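Local coordinates for protein Poly(Beta-D-mannuronate) lyase (Pseudopedobacter saltans, PDB 7O79) that probably cleaves poly(beta-D-mannuronate), as in the mannuronate-rich parts of alginate, by beta-elimination, as a family 6 polysaccharide lyase with a beta-helix fold, at residues S212-R217 and G234-F239; D189-T194 and N216-I221; L78-G83 and T103-F108. One frame throughout, in Å; residues are numbered along the deposited sequence.

Contact 1 (S212-R217 and G234-F239); sequences SLKSNR and GRSGNF
R217 and F239 both hold CG anti to the carbonyl carbon, beside the backbone N (chi1 -43° and -40°), and the two side chains run side by side in the same direction. A bend at chi2 in R217 accompanies the flat lay of its guanidinium on the ring, the planes being 13° apart. F239 CB sits against the middle of the guanidinium, 3.6 Å from R217 CZ, while R217 NH2 rests over the ring toward its rim, 3.5 Å from F239 CD2. The result is an off-centre cation-pi stack. N216 turns OD1 onto the backbone of the neighbouring segment: N238 N reaches N216 OD1 at 2.6 Å, from well above the amide plane, and G237 CA lies 3.2 Å from the same oxygen. N216 ND2 binds E185 O instead. These residues follow two parallel strands, 209-214 and 230-236, that occupy equivalent places on successive coils of a parallel beta-helix. A beta bulge slips the register by one between the bridges L213-G234 and K214-S236, and L213 O receives both S236 N, almost straight at 3.0 Å, and R235 N in a weak, bent bond at 2.8 Å. On the face bearing K214 and S236, their CB atoms pack 4.1 Å apart. The K214 chain crosses that of R235, with K214 CE 3.8 Å from R235 CG, and the polar end of R235 goes on to R311 O.

Contact 2 (D189-T194 and N216-I221); sequences DGAFFT and NRNKVI
F192 and R217 lie alongside each other and point the same way, their ring and guanidinium planes only 18° apart. The first carbons of the arginine chain make the contact: R217 CB stands over the face of the F192 ring, 3.9 Å from its centroid, in a CH-pi interaction, and R217 CG lies 3.9 Å from F192 CE1. F192 also stacks on the ring of Y153. N218 is directed quite differently. Its OD1 takes F193 N in the amide plane, on a lone pair, at 2.8 Å, and also touches A191 CB at 3.4 Å, while N218 ND2 binds S215 OG, so that both the oxygen and the nitrogen of this buried amide have a hydrogen-bond partner. The irregular run 189-193 leads into strand 194-201 of the parallel beta-helix, and the segment 216-221 repeats that path one coil later. Full beta pairing begins at the T194-K219 bridge, next to the nearly straight bond from K219 N to F193 O (2.8 Å). There the T194 and K219 side chains cross on one face, T194 OG1 being 4.0 Å from K219 CB. Toward the other end, N216 O accepts A191 N at 3.0 Å and, weakly, F192 N, whereas D189 directs its carboxylate to a salt bridge with R152.

Contact 3 (L78-G83 and T103-F108); sequences LLFKDG and TAIVDF
L79 and F80 pair with A104 and I105 in a parallel ladder whose strand axes run 4.8 Å apart and 10° from parallel. Three backbone bonds hold it: A104 N to L78 O, F80 N to A104 O (2.9 Å) and V106 N to F80 O (2.9 Å). Past the ladder the chain turns a corner at D82, where a water accepts from D82 N and donates to V106 O. The F108 ring is enclosed between two parts of the other segment. F80 CB approaches one face, 4.1 Å from the ring centroid, and the backbone of G83 lies flat against the opposite face, with G83 C over the middle of the ring and G83 CA 3.4 Å from F108 CE1. The F80 ring turns its edge to the F108 face in a T-shaped pair, the planes at 88°. On the other side of the strands, L79 CD1 meets V106 CG2 at 3.7 Å and also packs on A104 CB. F80, I105 and F108 all pack on V90 of strand 89-93 across the beta-helix, whereas L79 and A104 pack against W454, near the C-terminus. Strands 58-62 and 128-135 continue the parallel stacking on the preceding and following coils.

How the contacts relate
All three contacts join successive coils of one parallel beta-helix, at different points along its length. Contacts 1 and 2 are neighbours, with centres about 8 Å apart, and share N216 and R217: R217 bridges the two, its CB and CG against F192 and its guanidinium against F239. They also touch directly, S215 OG lying 3.4 Å from A191 CB. Contact 3 belongs to an earlier part of the helix, its centre about 30 Å from that of contact 1 and about 28 Å from that of contact 2, although contacts 2 and 3 involve strands of the same parallel stack. A bound phosphate, probably a component of the crystallisation solution, lies about 5 Å from the D189 side chain in contact 2.

Contact 1 (S212-R217 and G234-F239)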
# COMPACT_ATOMS: atom_id res chain seq x y z
N SER A 212 2.75 1.78 -1.53
CA SER A 212 3.22 3.11 -1.89
C SER A 212 2.10 4.10 -1.57
O SER A 212 1.11 4.19 -2.31
CB SER A 212 3.63 3.16 -3.36
OG SER A 212 4.12 4.45 -3.71
N LEU A 213 2.27 4.83 -0.48
CA LEU A 213 1.36 5.92 -0.13
C LEU A 213 1.81 7.20 -0.84
O LEU A 213 2.95 7.65 -0.67
CB LEU A 213 1.31 6.14 1.38
CG LEU A 213 1.07 4.88 2.22
CD1 LEU A 213 0.96 5.23 3.70
CD2 LEU A 213 -0.19 4.18 1.74
N LYS A 214 0.91 7.78 -1.62
CA LYS A 214 1.14 9.04 -2.33
C LYS A 214 -0.04 9.98 -2.10
O LYS A 214 -0.62 10.54 -3.03
CB LYS A 214 1.33 8.78 -3.82
CG LYS A 214 2.66 8.10 -4.16
CD LYS A 214 2.80 7.91 -5.67
CE LYS A 214 4.25 7.57 -6.05
NZ LYS A 214 4.37 7.08 -7.46
N SER A 215 -0.42 10.13 -0.83
CA SER A 215 -1.60 10.90 -0.41
C SER A 215 -1.56 10.95 1.12
O SER A 215 -0.70 10.33 1.75
CB SER A 215 -2.91 10.27 -0.89
OG SER A 215 -2.97 8.89 -0.53
N ASN A 216 -2.54 11.65 1.71
CA ASN A 216 -2.62 11.85 3.16
C ASN A 216 -3.64 10.95 3.84
O ASN A 216 -4.57 10.43 3.23
CB ASN A 216 -2.97 13.31 3.53
CG ASN A 216 -2.00 14.32 2.99
OD1 ASN A 216 -0.95 13.97 2.45
ND2 ASN A 216 -2.32 15.59 3.18
N ARG A 217 -3.44 10.80 5.16
CA ARG A 217 -4.42 10.26 6.11
C ARG A 217 -4.80 8.81 5.83
O ARG A 217 -5.93 8.39 6.07
CB ARG A 217 -5.67 11.13 6.22
CG ARG A 217 -5.37 12.58 6.27
CD ARG A 217 -5.36 13.02 7.71
NE ARG A 217 -4.92 14.40 7.85
CZ ARG A 217 -4.55 14.96 9.01
NH1 ARG A 217 -4.56 14.24 10.13
NH2 ARG A 217 -4.17 16.23 9.03
N GLY A 234 5.75 5.38 2.66
CA GLY A 234 5.12 6.67 2.44
C GLY A 234 5.95 7.49 1.45
O GLY A 234 6.91 8.15 1.84
N ARG A 235 5.63 7.41 0.16
CA ARG A 235 6.43 8.10 -0.86
C ARG A 235 6.11 9.59 -0.93
O ARG A 235 7.01 10.42 -1.06
CB ARG A 235 6.20 7.45 -2.22
CG ARG A 235 6.85 8.19 -3.39
CD ARG A 235 8.37 8.29 -3.27
NE ARG A 235 8.94 9.02 -4.40
CZ ARG A 235 9.01 10.35 -4.49
NH1 ARG A 235 8.62 11.13 -3.48
NH2 ARG A 235 9.52 10.90 -5.60
N SER A 236 4.82 9.92 -0.91
CA SER A 236 4.35 11.30 -0.97
C SER A 236 3.26 11.47 0.08
O SER A 236 2.74 10.49 0.63
CB SER A 236 3.82 11.66 -2.36
OG SER A 236 4.90 11.84 -3.25
N GLY A 237 2.91 12.72 0.36
CA GLY A 237 1.84 13.00 1.29
C GLY A 237 2.29 13.06 2.74
O GLY A 237 3.47 12.92 3.08
N ASN A 238 1.30 13.27 3.60
CA ASN A 238 1.51 13.66 4.99
C ASN A 238 0.46 13.01 5.88
O ASN A 238 -0.60 12.58 5.42
CB ASN A 238 1.49 15.19 5.16
CG ASN A 238 2.49 15.90 4.23
OD1 ASN A 238 3.70 15.82 4.44
ND2 ASN A 238 1.98 16.59 3.20
N PHE A 239 0.77 12.94 7.18
CA PHE A 239 -0.15 12.41 8.19
C PHE A 239 -0.64 10.99 7.85
O PHE A 239 -1.83 10.69 7.86
CB PHE A 239 -1.34 13.35 8.42
CG PHE A 239 -0.95 14.81 8.43
CD1 PHE A 239 -0.33 15.36 9.54
CD2 PHE A 239 -1.22 15.62 7.34
CE1 PHE A 239 0.04 16.69 9.55
CE2 PHE A 239 -0.86 16.95 7.35
CZ PHE A 239 -0.23 17.49 8.46

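Contact 2 (D189-T194 and N216-I221)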
# COMPACT_ATOMS: atom_id res chain seq x y z
N ASP A 189 -7.40 17.23 4.40
CA ASP A 189 -7.90 16.22 3.48
C ASP A 189 -6.89 15.10 3.29
O ASP A 189 -5.79 15.11 3.85
CB ASP A 189 -8.24 16.89 2.14
CG ASP A 189 -9.39 16.21 1.41
OD1 ASP A 189 -9.91 15.18 1.89
OD2 ASP A 189 -9.75 16.70 0.31
N GLY A 190 -7.28 14.12 2.48
CA GLY A 190 -6.45 12.97 2.16
C GLY A 190 -7.28 11.95 1.41
O GLY A 190 -8.44 12.20 1.06
N ALA A 191 -6.64 10.79 1.14
CA ALA A 191 -7.34 9.65 0.56
C ALA A 191 -8.10 8.84 1.61
O ALA A 191 -9.11 8.20 1.29
CB ALA A 191 -6.35 8.71 -0.15
N PHE A 192 -7.64 8.86 2.86
CA PHE A 192 -8.26 8.08 3.93
C PHE A 192 -8.43 6.62 3.53
O PHE A 192 -9.48 6.00 3.76
CB PHE A 192 -9.59 8.69 4.36
CG PHE A 192 -9.50 10.14 4.79
CD1 PHE A 192 -9.26 10.46 6.12
CD2 PHE A 192 -9.73 11.17 3.89
CE1 PHE A 192 -9.20 11.78 6.54
CE2 PHE A 192 -9.69 12.51 4.30
CZ PHE A 192 -9.41 12.81 5.62
N PHE A 193 -7.39 6.06 2.91
CA PHE A 193 -7.41 4.66 2.47
C PHE A 193 -6.91 3.78 3.61
O PHE A 193 -5.94 4.11 4.29
CB PHE A 193 -6.52 4.49 1.23
CG PHE A 193 -6.79 3.23 0.44
CD1 PHE A 193 -6.28 2.00 0.86
CD2 PHE A 193 -7.51 3.29 -0.74
CE1 PHE A 193 -6.52 0.84 0.10
CE2 PHE A 193 -7.76 2.14 -1.48
CZ PHE A 193 -7.27 0.92 -1.07
N THR A 194 -7.57 2.65 3.81
CA THR A 194 -7.21 1.74 4.89
C THR A 194 -6.70 0.43 4.29
O THR A 194 -7.43 -0.23 3.54
CB THR A 194 -8.39 1.49 5.82
OG1 THR A 194 -8.68 2.68 6.55
CG2 THR A 194 -8.07 0.35 6.81
N ASN A 216 -2.54 11.65 1.71
CA ASN A 216 -2.62 11.85 3.16
C ASN A 216 -3.64 10.95 3.84
O ASN A 216 -4.57 10.43 3.23
CB ASN A 216 -2.97 13.31 3.53
CG ASN A 216 -2.00 14.32 2.99
OD1 ASN A 216 -0.95 13.97 2.45
ND2 ASN A 216 -2.32 15.59 3.18
N ARG A 217 -3.44 10.80 5.16
CA ARG A 217 -4.42 10.26 6.11
C ARG A 217 -4.80 8.81 5.83
O ARG A 217 -5.93 8.39 6.07
CB ARG A 217 -5.67 11.13 6.22
CG ARG A 217 -5.37 12.58 6.27
CD ARG A 217 -5.36 13.02 7.71
NE ARG A 217 -4.92 14.40 7.85
CZ ARG A 217 -4.55 14.96 9.01
NH1 ARG A 217 -4.56 14.24 10.13
NH2 ARG A 217 -4.17 16.23 9.03
N ASN A 218 -3.84 8.04 5.39
CA ASN A 218 -4.04 6.64 5.14
C ASN A 218 -3.66 5.82 6.36
O ASN A 218 -2.90 6.25 7.16
CB ASN A 218 -3.25 6.22 3.93
CG ASN A 218 -3.68 6.96 2.68
OD1 ASN A 218 -4.77 6.83 2.25
ND2 ASN A 218 -2.83 7.74 2.17
N LYS A 219 -4.25 4.65 6.49
CA LYS A 219 -3.98 3.73 7.57
C LYS A 219 -3.46 2.37 7.11
O LYS A 219 -4.17 1.63 6.49
CB LYS A 219 -5.23 3.49 8.39
CG LYS A 219 -6.01 4.73 8.71
CD LYS A 219 -5.20 5.56 9.66
CE LYS A 219 -6.03 6.31 10.66
NZ LYS A 219 -5.96 7.74 10.34
N VAL A 220 -2.23 2.05 7.49
CA VAL A 220 -1.59 0.79 7.18
C VAL A 220 -1.44 0.12 8.55
O VAL A 220 -0.54 0.41 9.28
CB VAL A 220 -0.26 0.99 6.46
CG1 VAL A 220 0.32 -0.33 6.08
CG2 VAL A 220 -0.48 1.80 5.21
N ILE A 221 -2.38 -0.77 8.86
CA ILE A 221 -2.59 -1.30 10.21
C ILE A 221 -2.61 -2.82 10.19
O ILE A 221 -3.36 -3.41 9.41
CB ILE A 221 -3.92 -0.81 10.83
CG1 ILE A 221 -4.13 0.69 10.66
CG2 ILE A 221 -3.98 -1.18 12.31
CD1 ILE A 221 -3.00 1.49 11.20

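Contact 3 (L78-G83 and T103-F108)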
# COMPACT_ATOMS: atom_id res chain seq x y z
N LEU A 78 -16.48 -14.92 -6.57
CA LEU A 78 -16.02 -15.11 -7.94
C LEU A 78 -14.56 -15.56 -8.01
O LEU A 78 -13.79 -15.43 -7.06
CB LEU A 78 -16.21 -13.84 -8.77
CG LEU A 78 -17.63 -13.28 -8.80
CD1 LEU A 78 -17.75 -12.15 -9.83
CD2 LEU A 78 -18.63 -14.41 -9.09
N LEU A 79 -14.18 -16.11 -9.16
CA LEU A 79 -12.79 -16.44 -9.46
C LEU A 79 -12.48 -15.93 -10.86
O LEU A 79 -13.21 -16.23 -11.82
CB LEU A 79 -12.52 -17.95 -9.36
CG LEU A 79 -11.21 -18.50 -9.98
CD1 LEU A 79 -9.95 -18.05 -9.24
CD2 LEU A 79 -11.25 -20.02 -10.02
N PHE A 80 -11.42 -15.13 -10.98
CA PHE A 80 -10.90 -14.67 -12.26
C PHE A 80 -9.63 -15.46 -12.56
O PHE A 80 -8.65 -15.38 -11.81
CB PHE A 80 -10.61 -13.17 -12.25
CG PHE A 80 -11.84 -12.32 -12.21
CD1 PHE A 80 -12.51 -12.10 -11.02
CD2 PHE A 80 -12.34 -11.75 -13.37
CE1 PHE A 80 -13.64 -11.32 -10.97
CE2 PHE A 80 -13.49 -10.96 -13.32
CZ PHE A 80 -14.13 -10.75 -12.12
N LYS A 81 -9.66 -16.24 -13.63
CA LYS A 81 -8.61 -17.21 -13.90
C LYS A 81 -8.72 -17.64 -15.36
O LYS A 81 -9.80 -17.57 -15.95
CB LYS A 81 -8.71 -18.40 -12.94
CG LYS A 81 -7.64 -19.49 -13.08
CD LYS A 81 -7.84 -20.53 -11.99
CE LYS A 81 -6.93 -21.75 -12.13
NZ LYS A 81 -5.49 -21.46 -11.96
N ASP A 82 -7.59 -18.03 -15.94
CA ASP A 82 -7.54 -18.41 -17.35
C ASP A 82 -8.00 -17.27 -18.25
O ASP A 82 -8.76 -17.47 -19.21
CB ASP A 82 -8.36 -19.68 -17.62
CG ASP A 82 -7.86 -20.87 -16.81
OD1 ASP A 82 -6.72 -20.80 -16.31
OD2 ASP A 82 -8.60 -21.87 -16.69
N GLY A 83 -7.53 -16.07 -17.95
CA GLY A 83 -7.97 -14.90 -18.70
C GLY A 83 -6.97 -13.79 -18.54
O GLY A 83 -5.98 -13.92 -17.81
N THR A 103 -13.54 -13.34 -3.21
CA THR A 103 -13.18 -13.41 -4.62
C THR A 103 -11.67 -13.58 -4.76
O THR A 103 -10.90 -13.05 -3.97
CB THR A 103 -13.66 -12.14 -5.34
OG1 THR A 103 -15.09 -12.10 -5.28
CG2 THR A 103 -13.18 -12.06 -6.80
N ALA A 104 -11.25 -14.36 -5.75
CA ALA A 104 -9.83 -14.55 -6.02
C ALA A 104 -9.52 -14.20 -7.47
O ALA A 104 -10.38 -14.32 -8.35
CB ALA A 104 -9.38 -15.99 -5.73
N ILE A 105 -8.30 -13.74 -7.69
CA ILE A 105 -7.75 -13.52 -9.02
C ILE A 105 -6.46 -14.32 -9.07
O ILE A 105 -5.58 -14.13 -8.23
CB ILE A 105 -7.47 -12.03 -9.30
CG1 ILE A 105 -8.73 -11.20 -9.19
CG2 ILE A 105 -6.90 -11.87 -10.70
CD1 ILE A 105 -8.49 -9.72 -9.45
N VAL A 106 -6.35 -15.23 -10.04
CA VAL A 106 -5.27 -16.21 -10.05
C VAL A 106 -4.58 -16.16 -11.41
O VAL A 106 -5.23 -16.40 -12.44
CB VAL A 106 -5.78 -17.63 -9.75
CG1 VAL A 106 -4.67 -18.67 -9.91
CG2 VAL A 106 -6.38 -17.69 -8.35
N ASP A 107 -3.28 -15.86 -11.42
CA ASP A 107 -2.45 -15.78 -12.63
C ASP A 107 -3.17 -15.19 -13.85
O ASP A 107 -3.00 -15.68 -14.97
CB ASP A 107 -1.90 -17.16 -13.00
CG ASP A 107 -1.14 -17.79 -11.87
OD1 ASP A 107 -0.42 -17.06 -11.17
OD2 ASP A 107 -1.26 -19.03 -11.67
N PHE A 108 -3.94 -14.13 -13.63
CA PHE A 108 -4.79 -13.52 -14.65
C PHE A 108 -3.99 -12.58 -15.55
O PHE A 108 -4.32 -11.40 -15.73
CB PHE A 108 -5.94 -12.80 -13.97
CG PHE A 108 -7.17 -12.65 -14.83
CD1 PHE A 108 -8.02 -13.71 -15.06
CD2 PHE A 108 -7.48 -11.41 -15.37
CE1 PHE A 108 -9.17 -13.56 -15.83
CE2 PHE A 108 -8.63 -11.23 -16.15
CZ PHE A 108 -9.48 -12.32 -16.38
O HOH W 1 -4.93 -17.95 -14.95